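Local coordinates for penicillin-binding protein PbpB (Mycobacterium tuberculosis, PDB 6KGU) that synthesises cross-linked peptidoglycan from lipid intermediates in mycobacterial cell-wall formation, and is caught here with the beta-lactam aztreonam bound in its transpeptidase pocket, at residues N271-V274 against A275-V279; S296-G300 against G301-H305; V327-L330 against M331-R335; L365-I369 against D370-G374; F377-P381 against I382-L386. All coordinates share one frame; numbering follows the deposited sequence.

Interaction 1. Residues N271-V274 against A275-V279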
# COMPACT_ATOMS: atom_id res chain seq x y z
N ASN A 271 -6.40 -9.34 -2.95
CA ASN A 271 -5.50 -10.48 -3.01
C ASN A 271 -5.62 -11.27 -4.30
O ASN A 271 -4.77 -12.14 -4.55
CB ASN A 271 -5.73 -11.41 -1.81
CG ASN A 271 -4.50 -12.22 -1.49
OD1 ASN A 271 -3.41 -11.66 -1.39
ND2 ASN A 271 -4.64 -13.54 -1.37
N LYS A 272 -6.65 -11.03 -5.12
CA LYS A 272 -6.85 -11.84 -6.31
C LYS A 272 -5.73 -11.66 -7.32
O LYS A 272 -5.58 -12.50 -8.21
CB LYS A 272 -8.21 -11.53 -6.94
CG LYS A 272 -9.40 -12.04 -6.09
CD LYS A 272 -10.74 -11.81 -6.77
CE LYS A 272 -11.91 -12.17 -5.86
NZ LYS A 272 -13.24 -11.89 -6.53
N ILE A 273 -4.91 -10.62 -7.17
CA ILE A 273 -3.72 -10.50 -8.00
C ILE A 273 -2.87 -11.77 -7.94
O ILE A 273 -2.24 -12.15 -8.94
CB ILE A 273 -2.91 -9.25 -7.59
CG1 ILE A 273 -1.79 -8.99 -8.60
CG2 ILE A 273 -2.34 -9.40 -6.16
CD1 ILE A 273 -0.97 -7.75 -8.28
N VAL A 274 -2.86 -12.46 -6.80
CA VAL A 274 -2.02 -13.66 -6.70
C VAL A 274 -2.57 -14.77 -7.59
O VAL A 274 -1.82 -15.38 -8.36
CB VAL A 274 -1.88 -14.11 -5.23
CG1 VAL A 274 -1.01 -15.34 -5.15
CG2 VAL A 274 -1.25 -12.97 -4.39
N ALA A 275 -3.87 -15.06 -7.48
CA ALA A 275 -4.48 -16.07 -8.36
C ALA A 275 -4.32 -15.70 -9.82
O ALA A 275 -4.05 -16.57 -10.67
CB ALA A 275 -5.96 -16.25 -8.02
N ALA A 276 -4.53 -14.42 -10.16
CA ALA A 276 -4.43 -14.00 -11.55
C ALA A 276 -3.03 -14.24 -12.09
O ALA A 276 -2.87 -14.74 -13.21
CB ALA A 276 -4.78 -12.51 -11.69
N SER A 277 -2.01 -13.87 -11.30
CA SER A 277 -0.62 -14.03 -11.70
C SER A 277 -0.25 -15.50 -11.81
O SER A 277 0.44 -15.91 -12.75
CB SER A 277 0.29 -13.33 -10.68
OG SER A 277 -0.00 -11.94 -10.62
N ALA A 278 -0.70 -16.31 -10.86
CA ALA A 278 -0.35 -17.72 -10.88
C ALA A 278 -0.96 -18.42 -12.09
O ALA A 278 -0.27 -19.15 -12.81
CB ALA A 278 -0.80 -18.39 -9.58
N VAL A 279 -2.25 -18.19 -12.34
CA VAL A 279 -2.91 -18.92 -13.43
C VAL A 279 -2.31 -18.52 -14.78
O VAL A 279 -2.20 -19.36 -15.68
CB VAL A 279 -4.44 -18.72 -13.35
CG1 VAL A 279 -4.92 -17.56 -14.21
CG2 VAL A 279 -5.19 -19.99 -13.72
O HOH W 1 -5.38 -14.77 -4.86
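Ser277 folds its hydroxyl back over the carbonyl of Ile273, one helical turn earlier, and OG donates to Ile273 O at 2.8 Å. The first torsion swings OG opposite the carbonyl carbon and beside its own backbone N (chi1 -61°), which aims it at the preceding turn. Ser277 N reaches the same oxygen at 2.9 Å, and the two donors arrive on opposite faces of the carbonyl plane, so one serine grips one acceptor twice. In this way a buried hydroxyl satisfies itself within the helix. Next to it runs the aliphatic branch of Ile273, with CG1 4.0 Å from Ser277 OG. Ordinary helical bonds lie on either side, from Ala276 N to Lys272 O and from Ala278 N to Val274 O. The segments form the first turns of helix 272-281, at whose start lies the probable SxxK motif of the penicillin-binding proteins: Ser269, the acylated serine by similarity, just before it, and Lys272 in its first turn, whose NZ bonds to Ser324 and Asn326. The entry to the helix is 3-10-like: Val274 N bonds to Asn271 O, and between Asn271 O and Ala275 N, 4.2 Å apart, a water takes the place of a direct bond, donating to Asn271 O at 2.7 Å and accepting from Ala275 N at 3.0 Å. Asn271 ND2 is held by Leu380 O. Small residues suit this buried helix: Ala275 lets Thr329 and Ser333 of helix 326-336 come close, whereas the branched Val274 packs against Tyr341 and Met344 of helix 338-347.

Interaction 2. Residues S296-G300 against G301-H305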
# COMPACT_ATOMS: atom_id res chain seq x y z
N SER A 296 -22.44 -20.20 -7.21
CA SER A 296 -21.84 -20.68 -5.97
C SER A 296 -21.25 -22.04 -6.25
O SER A 296 -21.64 -22.72 -7.20
CB SER A 296 -22.86 -20.75 -4.83
OG SER A 296 -24.03 -21.43 -5.24
N ILE A 297 -20.29 -22.44 -5.41
CA ILE A 297 -19.74 -23.78 -5.47
C ILE A 297 -19.43 -24.27 -4.06
O ILE A 297 -19.26 -23.48 -3.12
CB ILE A 297 -18.46 -23.88 -6.33
CG1 ILE A 297 -17.35 -22.97 -5.78
CG2 ILE A 297 -18.75 -23.60 -7.79
CD1 ILE A 297 -16.01 -23.25 -6.42
N GLN A 298 -19.34 -25.59 -3.94
CA GLN A 298 -18.87 -26.26 -2.74
C GLN A 298 -17.40 -26.61 -2.94
O GLN A 298 -17.05 -27.36 -3.86
CB GLN A 298 -19.67 -27.53 -2.47
CG GLN A 298 -21.17 -27.30 -2.37
CD GLN A 298 -21.54 -26.48 -1.15
OE1 GLN A 298 -22.50 -25.70 -1.18
NE2 GLN A 298 -20.78 -26.65 -0.07
N MET A 299 -16.54 -26.06 -2.10
CA MET A 299 -15.11 -26.31 -2.23
C MET A 299 -14.52 -26.44 -0.85
O MET A 299 -14.86 -25.67 0.05
CB MET A 299 -14.43 -25.16 -3.02
CG MET A 299 -12.95 -25.33 -3.19
SD MET A 299 -12.22 -24.08 -4.26
CE MET A 299 -10.48 -24.48 -4.08
N GLY A 300 -13.64 -27.43 -0.67
CA GLY A 300 -12.98 -27.59 0.62
C GLY A 300 -13.93 -27.71 1.79
O GLY A 300 -13.60 -27.30 2.90
N GLY A 301 -15.12 -28.27 1.56
CA GLY A 301 -16.12 -28.43 2.58
C GLY A 301 -17.02 -27.24 2.82
O GLY A 301 -17.97 -27.34 3.60
N VAL A 302 -16.75 -26.11 2.17
CA VAL A 302 -17.47 -24.88 2.44
C VAL A 302 -18.15 -24.39 1.15
O VAL A 302 -17.86 -24.87 0.04
CB VAL A 302 -16.56 -23.79 3.04
CG1 VAL A 302 -15.66 -23.16 1.97
CG2 VAL A 302 -17.37 -22.75 3.80
N THR A 303 -19.06 -23.44 1.31
CA THR A 303 -19.86 -22.90 0.22
C THR A 303 -19.38 -21.49 -0.09
O THR A 303 -19.44 -20.61 0.78
CB THR A 303 -21.34 -22.88 0.58
OG1 THR A 303 -21.82 -24.23 0.65
CG2 THR A 303 -22.15 -22.11 -0.46
N VAL A 304 -18.93 -21.27 -1.32
CA VAL A 304 -18.48 -19.96 -1.77
C VAL A 304 -19.49 -19.43 -2.77
O VAL A 304 -19.91 -20.16 -3.68
CB VAL A 304 -17.07 -20.02 -2.39
CG1 VAL A 304 -16.49 -18.62 -2.45
CG2 VAL A 304 -16.19 -20.91 -1.55
N HIS A 305 -19.88 -18.17 -2.60
CA HIS A 305 -20.93 -17.53 -3.36
C HIS A 305 -20.39 -16.20 -3.86
O HIS A 305 -19.58 -15.56 -3.19
CB HIS A 305 -22.20 -17.35 -2.50
CG HIS A 305 -23.44 -16.96 -3.26
ND1 HIS A 305 -24.70 -17.43 -2.94
CD2 HIS A 305 -23.62 -16.14 -4.33
CE1 HIS A 305 -25.58 -16.92 -3.78
NE2 HIS A 305 -24.96 -16.13 -4.63
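Val304 faces Ile297 across a tight antiparallel hairpin as a hydrogen-bonded pair: Val304 N donates to Ile297 O at 2.9 Å, and Ile297 N returns a bond to Val304 O, also at 2.9 Å. Both bonds run close to the direction in which the carbonyls point. Ser296 stands next in register, opposite His305 in a non-hydrogen-bonded pair. Its CA makes a CA-H...O contact of 3.0 Å with Val304 O, and its CB lies 4.1 Å from His305 CG. At the other end Gly301 follows Gly300 through the type I' turn that runs from Met299 to Val302. Both glycines have positive phi, as a type I' turn requires, and Gly301 sits at angles that leave no room for a side chain beside Gly300 O. Met299 N to Val302 O, at 2.8 Å, and Val302 N to Met299 O, at 2.9 Å, close the turn. Alternation sorts the side chains: Ile297, Met299, Val302 and Val304 form an apolar face that packs on helix 326-336 and on Ala378, while Ser296, Gln298, Thr303 and His305 occupy the polar one. There Gln298 bends at chi2 (-67°), bringing its amide over Thr303; the 2.4 Å between Gln298 OE1 and Thr303 OG1 is too short to be trusted in detail, though it is consistent with the hydroxyl donating to the amide oxygen. The chemistry thus divides the labour: backbone bonds hold the two strands together, and the amphipathic pattern presses one face onto the protein, with polar groups left at the surface.

Interaction 3. Residues V327-L330 against M331-R335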
# COMPACT_ATOMS: atom_id res chain seq x y z
N VAL A 327 -16.24 -17.17 -7.11
CA VAL A 327 -16.36 -18.51 -7.67
C VAL A 327 -15.41 -18.69 -8.85
O VAL A 327 -14.69 -19.70 -8.94
CB VAL A 327 -17.82 -18.78 -8.08
CG1 VAL A 327 -17.92 -20.09 -8.87
CG2 VAL A 327 -18.73 -18.83 -6.82
N GLY A 328 -15.38 -17.73 -9.76
CA GLY A 328 -14.45 -17.82 -10.87
C GLY A 328 -13.01 -17.85 -10.40
O GLY A 328 -12.17 -18.58 -10.95
N THR A 329 -12.70 -17.08 -9.35
CA THR A 329 -11.33 -17.07 -8.83
C THR A 329 -10.95 -18.44 -8.30
O THR A 329 -9.84 -18.93 -8.56
CB THR A 329 -11.20 -16.00 -7.75
OG1 THR A 329 -11.39 -14.70 -8.35
CG2 THR A 329 -9.80 -16.04 -7.10
N LEU A 330 -11.86 -19.10 -7.59
CA LEU A 330 -11.54 -20.40 -7.00
C LEU A 330 -11.48 -21.50 -8.05
O LEU A 330 -10.66 -22.41 -7.94
CB LEU A 330 -12.54 -20.75 -5.90
CG LEU A 330 -12.38 -19.88 -4.65
CD1 LEU A 330 -13.49 -20.16 -3.66
CD2 LEU A 330 -11.03 -20.11 -4.02
N MET A 331 -12.34 -21.43 -9.07
CA MET A 331 -12.25 -22.40 -10.16
C MET A 331 -10.89 -22.33 -10.85
O MET A 331 -10.25 -23.35 -11.08
CB MET A 331 -13.38 -22.17 -11.16
CG MET A 331 -14.73 -22.45 -10.56
SD MET A 331 -16.05 -22.32 -11.75
CE MET A 331 -15.42 -23.38 -13.04
N LEU A 332 -10.43 -21.11 -11.15
CA LEU A 332 -9.11 -20.92 -11.74
C LEU A 332 -8.01 -21.30 -10.77
O LEU A 332 -6.99 -21.86 -11.17
CB LEU A 332 -8.91 -19.46 -12.18
CG LEU A 332 -9.75 -18.93 -13.34
CD1 LEU A 332 -9.64 -17.40 -13.42
CD2 LEU A 332 -9.32 -19.61 -14.67
N SER A 333 -8.18 -20.96 -9.49
CA SER A 333 -7.19 -21.37 -8.49
C SER A 333 -7.09 -22.89 -8.40
O SER A 333 -6.01 -23.42 -8.11
CB SER A 333 -7.55 -20.77 -7.11
OG SER A 333 -7.51 -19.35 -7.14
N GLN A 334 -8.19 -23.61 -8.63
CA GLN A 334 -8.14 -25.07 -8.63
C GLN A 334 -7.19 -25.60 -9.69
O GLN A 334 -6.57 -26.65 -9.49
CB GLN A 334 -9.53 -25.68 -8.86
CG GLN A 334 -10.50 -25.58 -7.70
CD GLN A 334 -11.88 -26.13 -8.07
OE1 GLN A 334 -12.02 -26.83 -9.06
NE2 GLN A 334 -12.90 -25.78 -7.28
N ARG A 335 -7.05 -24.89 -10.82
CA ARG A 335 -6.07 -25.30 -11.82
C ARG A 335 -4.65 -25.13 -11.29
O ARG A 335 -3.78 -25.95 -11.58
CB ARG A 335 -6.25 -24.50 -13.11
CG ARG A 335 -7.70 -24.38 -13.59
CD ARG A 335 -7.76 -23.58 -14.90
NE ARG A 335 -9.10 -23.58 -15.49
CZ ARG A 335 -9.41 -23.05 -16.67
NH1 ARG A 335 -8.45 -22.47 -17.38
NH2 ARG A 335 -10.66 -23.09 -17.13
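Helix 326-336, which begins at Asn326 of the probable (S/Y)xN motif, two residues after Ser324, is stapled internally where Ser333 meets Thr329. Ser333 OG donates to Thr329 O at 2.8 Å from well above the carbonyl plane, 43° out of it, while Ser333 N reaches the same oxygen at 2.8 Å much nearer that plane. The hydroxyl is turned toward the previous turn because OG lies opposite the carbonyl carbon (chi1 -63°). Thr329 presents its methyl to this serine, CG2 being 4.0 Å from Ser333 OG. Threonine suits the place: its hydroxyl bonds to Ser325 O, just before the helix, and its methyl is left for packing towards helix 272-281. Val327 and Met331 lie side by side, pointing the same way, with Val327 CG1 4.1 Å from Met331 SD. Gly328 is bare, and Leu332 lies along its carbonyl, with CG 3.4 Å from Gly328 O; the leucine goes on to meet Phe321 and Val279. Arg335, in the last turn, forms a salt bridge with Glu289. On the flank towards the hairpin 296-305, Leu330 O accepts Gln334 N at 2.8 Å, and the side chain of Leu330 reaches Met299 and Pro381. Since both small hydroxyls, of Thr329 and Ser333, spend their bonding on backbone carbonyls one turn back, they can be buried without polar partners on the neighbouring helix. Their oxygens, already bonded to the backbone, can lie against carbon atoms of Lys272 and Pro381.

Interaction 4. Residues L365-I369 against D370-G374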
# COMPACT_ATOMS: atom_id res chain seq x y z
N LEU A 365 0.15 -11.99 8.37
CA LEU A 365 -0.03 -13.39 8.73
C LEU A 365 -0.50 -14.19 7.53
O LEU A 365 -1.51 -13.84 6.92
CB LEU A 365 -1.04 -13.53 9.87
CG LEU A 365 -0.83 -14.85 10.64
CD1 LEU A 365 0.66 -14.98 11.02
CD2 LEU A 365 -1.72 -14.90 11.86
N VAL A 366 0.23 -15.26 7.23
CA VAL A 366 -0.12 -16.20 6.17
C VAL A 366 0.05 -17.61 6.72
O VAL A 366 1.18 -18.03 7.00
CB VAL A 366 0.74 -16.02 4.91
CG1 VAL A 366 0.34 -17.05 3.86
CG2 VAL A 366 0.67 -14.59 4.36
N PRO A 367 -1.01 -18.40 6.84
CA PRO A 367 -0.86 -19.79 7.34
C PRO A 367 0.01 -20.62 6.41
O PRO A 367 -0.27 -20.74 5.21
CB PRO A 367 -2.31 -20.32 7.37
CG PRO A 367 -3.06 -19.45 6.43
CD PRO A 367 -2.40 -18.09 6.47
N PRO A 368 1.10 -21.18 6.93
CA PRO A 368 1.94 -22.06 6.10
C PRO A 368 1.16 -23.28 5.63
O PRO A 368 0.19 -23.72 6.26
CB PRO A 368 3.10 -22.45 7.04
CG PRO A 368 2.56 -22.25 8.40
CD PRO A 368 1.60 -21.09 8.31
N ILE A 369 1.58 -23.82 4.48
CA ILE A 369 0.75 -24.82 3.82
C ILE A 369 0.66 -26.10 4.65
O ILE A 369 -0.40 -26.74 4.69
CB ILE A 369 1.26 -25.07 2.38
CG1 ILE A 369 0.25 -25.91 1.60
CG2 ILE A 369 2.67 -25.67 2.38
CD1 ILE A 369 0.63 -26.11 0.13
N ASP A 370 1.73 -26.48 5.36
CA ASP A 370 1.65 -27.71 6.14
C ASP A 370 0.65 -27.63 7.29
O ASP A 370 0.34 -28.67 7.89
CB ASP A 370 3.03 -28.11 6.68
CG ASP A 370 3.71 -27.01 7.47
OD1 ASP A 370 3.09 -25.95 7.71
OD2 ASP A 370 4.88 -27.23 7.88
N GLN A 371 0.10 -26.46 7.58
CA GLN A 371 -0.92 -26.31 8.61
C GLN A 371 -2.29 -25.96 8.05
O GLN A 371 -3.20 -25.67 8.82
CB GLN A 371 -0.47 -25.27 9.63
CG GLN A 371 0.91 -25.58 10.19
CD GLN A 371 1.49 -24.44 11.02
OE1 GLN A 371 0.76 -23.57 11.50
NE2 GLN A 371 2.81 -24.44 11.17
N TRP A 372 -2.47 -25.99 6.73
CA TRP A 372 -3.76 -25.64 6.15
C TRP A 372 -4.85 -26.62 6.60
O TRP A 372 -4.62 -27.82 6.73
CB TRP A 372 -3.68 -25.64 4.62
CG TRP A 372 -2.97 -24.45 4.03
CD1 TRP A 372 -2.24 -23.50 4.70
CD2 TRP A 372 -2.93 -24.07 2.64
NE1 TRP A 372 -1.74 -22.57 3.82
CE2 TRP A 372 -2.16 -22.89 2.55
CE3 TRP A 372 -3.48 -24.61 1.48
CZ2 TRP A 372 -1.91 -22.26 1.34
CZ3 TRP A 372 -3.24 -23.97 0.27
CH2 TRP A 372 -2.46 -22.80 0.21
N SER A 373 -6.05 -26.09 6.84
CA SER A 373 -7.20 -26.94 7.04
C SER A 373 -7.72 -27.42 5.68
O SER A 373 -7.17 -27.09 4.63
CB SER A 373 -8.29 -26.20 7.80
OG SER A 373 -9.07 -25.43 6.90
N GLY A 374 -8.80 -28.18 5.70
CA GLY A 374 -9.40 -28.56 4.43
C GLY A 374 -10.02 -27.41 3.68
O GLY A 374 -10.29 -27.55 2.48
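The chain runs extended through Pro367 and Pro368, then coils into a short 3-10 turn beginning at Ile369, and it is here that the two segments touch. Trp372 N closes the turn on Ile369 O at 3.0 Å with a nearly straight bond (171°), although the donor stands well above the carbonyl plane. Gln371 N makes a similar bond to Pro368 O, an oxygen whose place is less certain. Trp372 then folds back over the turn. Its CG lies opposite the carbonyl carbon and beside the backbone N (chi1 -75°), which brings the indole across Ile369 and within reach of Pro367. The edge nitrogen NE1 donates to Pro367 O at 2.7 Å; that oxygen sits in the ring plane, while the indole approaches the carbonyl from above. One face of the indole is covered by Ile369: its CA forms a CH-pi contact 3.4 Å from the centroid of the five-membered ring, 16° off the normal, and its CG1 lies 3.8 Å from Trp372 CD2. Further out, Pro368 CG meets the end of Gln371, 3.5 Å from NE2. Tryptophan suits the place by joining a broad apolar face to one N-H, and the prolines by stiffening the approach. Beyond the segments the ring touches Pro338 and Leu380. This proline-led 3-10 turn, with an indole folded over it, is a surface turn of the long loop between helices 338-347 and 390-401 of the transpeptidase domain.

Interaction 5. Residues F377-P381 against I382-L386. With AZR (2-({[(1Z)-1-(2-amino-1,3-thiazol-4-yl)-2-oxo-2-{[(2S,3S)-1-oxo-3-(sulfoamino)butan-2-yl]amino}ethylidene]amino}oxy)-2-methylpropanoic acid), chain B.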
# COMPACT_ATOMS: atom_id res chain seq x y z
N PHE A 377 -7.67 -23.43 1.34
CA PHE A 377 -7.52 -23.16 -0.08
C PHE A 377 -8.78 -22.58 -0.70
O PHE A 377 -8.70 -21.93 -1.75
CB PHE A 377 -7.10 -24.43 -0.82
CG PHE A 377 -6.58 -24.18 -2.22
CD1 PHE A 377 -5.66 -23.16 -2.46
CD2 PHE A 377 -6.99 -24.96 -3.29
CE1 PHE A 377 -5.17 -22.94 -3.74
CE2 PHE A 377 -6.50 -24.74 -4.57
CZ PHE A 377 -5.59 -23.73 -4.80
N ALA A 378 -9.94 -22.79 -0.09
CA ALA A 378 -11.15 -22.13 -0.55
C ALA A 378 -11.25 -20.68 -0.09
O ALA A 378 -12.17 -19.97 -0.52
CB ALA A 378 -12.39 -22.89 -0.07
N ASN A 379 -10.35 -20.22 0.78
CA ASN A 379 -10.43 -18.89 1.36
C ASN A 379 -9.30 -17.97 0.91
O ASN A 379 -9.56 -16.83 0.50
CB ASN A 379 -10.44 -18.98 2.89
CG ASN A 379 -11.75 -19.55 3.43
OD1 ASN A 379 -11.75 -20.53 4.15
ND2 ASN A 379 -12.86 -18.94 3.05
N LEU A 380 -8.05 -18.43 1.00
CA LEU A 380 -6.90 -17.59 0.66
C LEU A 380 -6.99 -16.95 -0.73
O LEU A 380 -6.72 -15.74 -0.84
CB LEU A 380 -5.59 -18.40 0.77
CG LEU A 380 -5.14 -18.84 2.15
CD1 LEU A 380 -3.71 -19.39 2.08
CD2 LEU A 380 -5.26 -17.70 3.16
N PRO A 381 -7.34 -17.67 -1.80
CA PRO A 381 -7.35 -17.03 -3.13
C PRO A 381 -8.30 -15.85 -3.25
O PRO A 381 -8.05 -14.97 -4.07
CB PRO A 381 -7.75 -18.17 -4.08
CG PRO A 381 -7.25 -19.42 -3.38
CD PRO A 381 -7.55 -19.13 -1.91
N ILE A 382 -9.35 -15.77 -2.44
CA ILE A 382 -10.21 -14.59 -2.47
C ILE A 382 -9.88 -13.61 -1.33
O ILE A 382 -10.64 -12.69 -1.07
CB ILE A 382 -11.70 -14.98 -2.48
CG1 ILE A 382 -12.05 -15.91 -1.32
CG2 ILE A 382 -12.02 -15.71 -3.79
CD1 ILE A 382 -12.42 -15.22 -0.03
N GLY A 383 -8.75 -13.80 -0.66
CA GLY A 383 -8.30 -12.85 0.35
C GLY A 383 -8.87 -13.04 1.74
O GLY A 383 -8.89 -12.08 2.52
N GLN A 384 -9.34 -14.23 2.08
CA GLN A 384 -9.86 -14.52 3.41
C GLN A 384 -8.92 -15.49 4.10
O GLN A 384 -8.41 -16.42 3.47
CB GLN A 384 -11.27 -15.10 3.35
CG GLN A 384 -11.96 -15.27 4.71
CD GLN A 384 -13.27 -16.06 4.62
OE1 GLN A 384 -14.09 -15.83 3.73
NE2 GLN A 384 -13.45 -17.01 5.54
N GLY A 385 -8.68 -15.28 5.40
CA GLY A 385 -7.83 -16.20 6.15
C GLY A 385 -6.37 -15.82 6.21
O GLY A 385 -5.55 -16.64 6.64
N LEU A 386 -6.02 -14.61 5.80
CA LEU A 386 -4.67 -14.10 5.91
C LEU A 386 -4.78 -12.61 6.14
O LEU A 386 -5.86 -12.02 5.97
CB LEU A 386 -3.83 -14.40 4.65
CG LEU A 386 -4.05 -13.56 3.39
CD1 LEU A 386 -3.04 -13.94 2.32
CD2 LEU A 386 -5.47 -13.73 2.85
C7 AZR B . -17.28 -8.84 -3.79
S8 AZR B . -12.68 -11.91 2.64
O9 AZR B . -13.18 -8.21 -2.07
O10 AZR B . -16.09 -11.83 -1.29
O11 AZR B . -17.99 -9.85 0.26
N12 AZR B . -15.11 -7.93 -4.56
N13 AZR B . -15.41 -9.66 -1.29
N14 AZR B . -17.07 -10.20 1.29
N15 AZR B . -14.96 -10.75 3.06
N16 AZR B . -13.60 -10.95 4.97
S17 AZR B . -15.10 -6.37 -4.93
C18 AZR B . -15.87 -8.43 -3.40
C19 AZR B . -15.08 -9.56 -2.71
C20 AZR B . -13.60 -9.11 -2.76
C21 AZR B . -15.82 -10.79 -0.69
C22 AZR B . -15.99 -10.67 0.78
C23 AZR B . -19.18 -9.27 0.75
C24 AZR B . -14.89 -11.06 1.71
C25 AZR B . -13.75 -11.68 1.30
C26 AZR B . -13.86 -11.14 3.67
C27 AZR B . -18.80 -7.91 1.29
C28 AZR B . -20.21 -9.16 -0.36
C29 AZR B . -19.71 -10.17 1.86
O30 AZR B . -19.38 -11.33 2.01
O31 AZR B . -20.59 -9.58 2.61
O32 AZR B . -16.37 -6.04 -5.46
O33 AZR B . -14.11 -6.23 -6.13
O34 AZR B . -14.54 -5.66 -3.84
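Asn379 and Gln384 lay their side chains across each other with the amide planes 32° apart, both partly exposed, on an otherwise largely buried loop. The amide of Asn379 is probably reversed in the model, so the pairing of individual atoms there stays doubtful. Farther along, Leu380 and Leu386 meet methyl to carbon, Leu380 CD2 being 3.9 Å from Leu386 CB. Ile382 turns the other way. Its CG1 sits between backbone N and carbonyl carbon (chi1 54°), which lays that branch over the backbone of Asn379, 3.2 Å from Asn379 O, and sends CD1 on to within 4.0 Å of AZR C25. Gln384 is extended, and its CB rests 3.6 Å from the thiazole sulfur AZR S8. The backbone carries the polar bonds: Asn379 O accepts Ile382 N and Gln384 N, each at 3.1 Å, from opposite faces of its plane, and Leu380 O takes Gly383 N at 2.8 Å. Gly383 and Gly385 both have positive phi, at angles where a side chain would jam against the preceding carbonyl; glycine therefore suits these bends. Gly383 and Gln384 belong to the pocket of the bound aztreonam product, and Gly385 N is hydrogen-bonded to Glu266. The chemistry implies that the inhibitor's thiazole is met by this loop mainly through van der Waals contact, with the doubly used Asn379 carbonyl holding the loop in shape behind it, while hydrogen bonds to the ligand come from other residues such as Asn326, Thr476 and Ser269.

All five contacts are local and follow one another in series along the transpeptidase domain; none nests in or crosses another. Interaction 1 winds the start of helix 272-281, interaction 2 closes the hairpin 296-305, and interaction 3 winds helix 326-336. Interactions 4 and 5 close successive turns of the long loop before helix 390-401. In space, 1 and 3 pack helix on helix, and the hairpin of 2 lies on another flank of that second helix, touching 5 through Met299 and Ala378. Interaction 5 meets all the others, joining both helices and the hairpin to the outlying turn of 4, where Trp372 rests on Leu380.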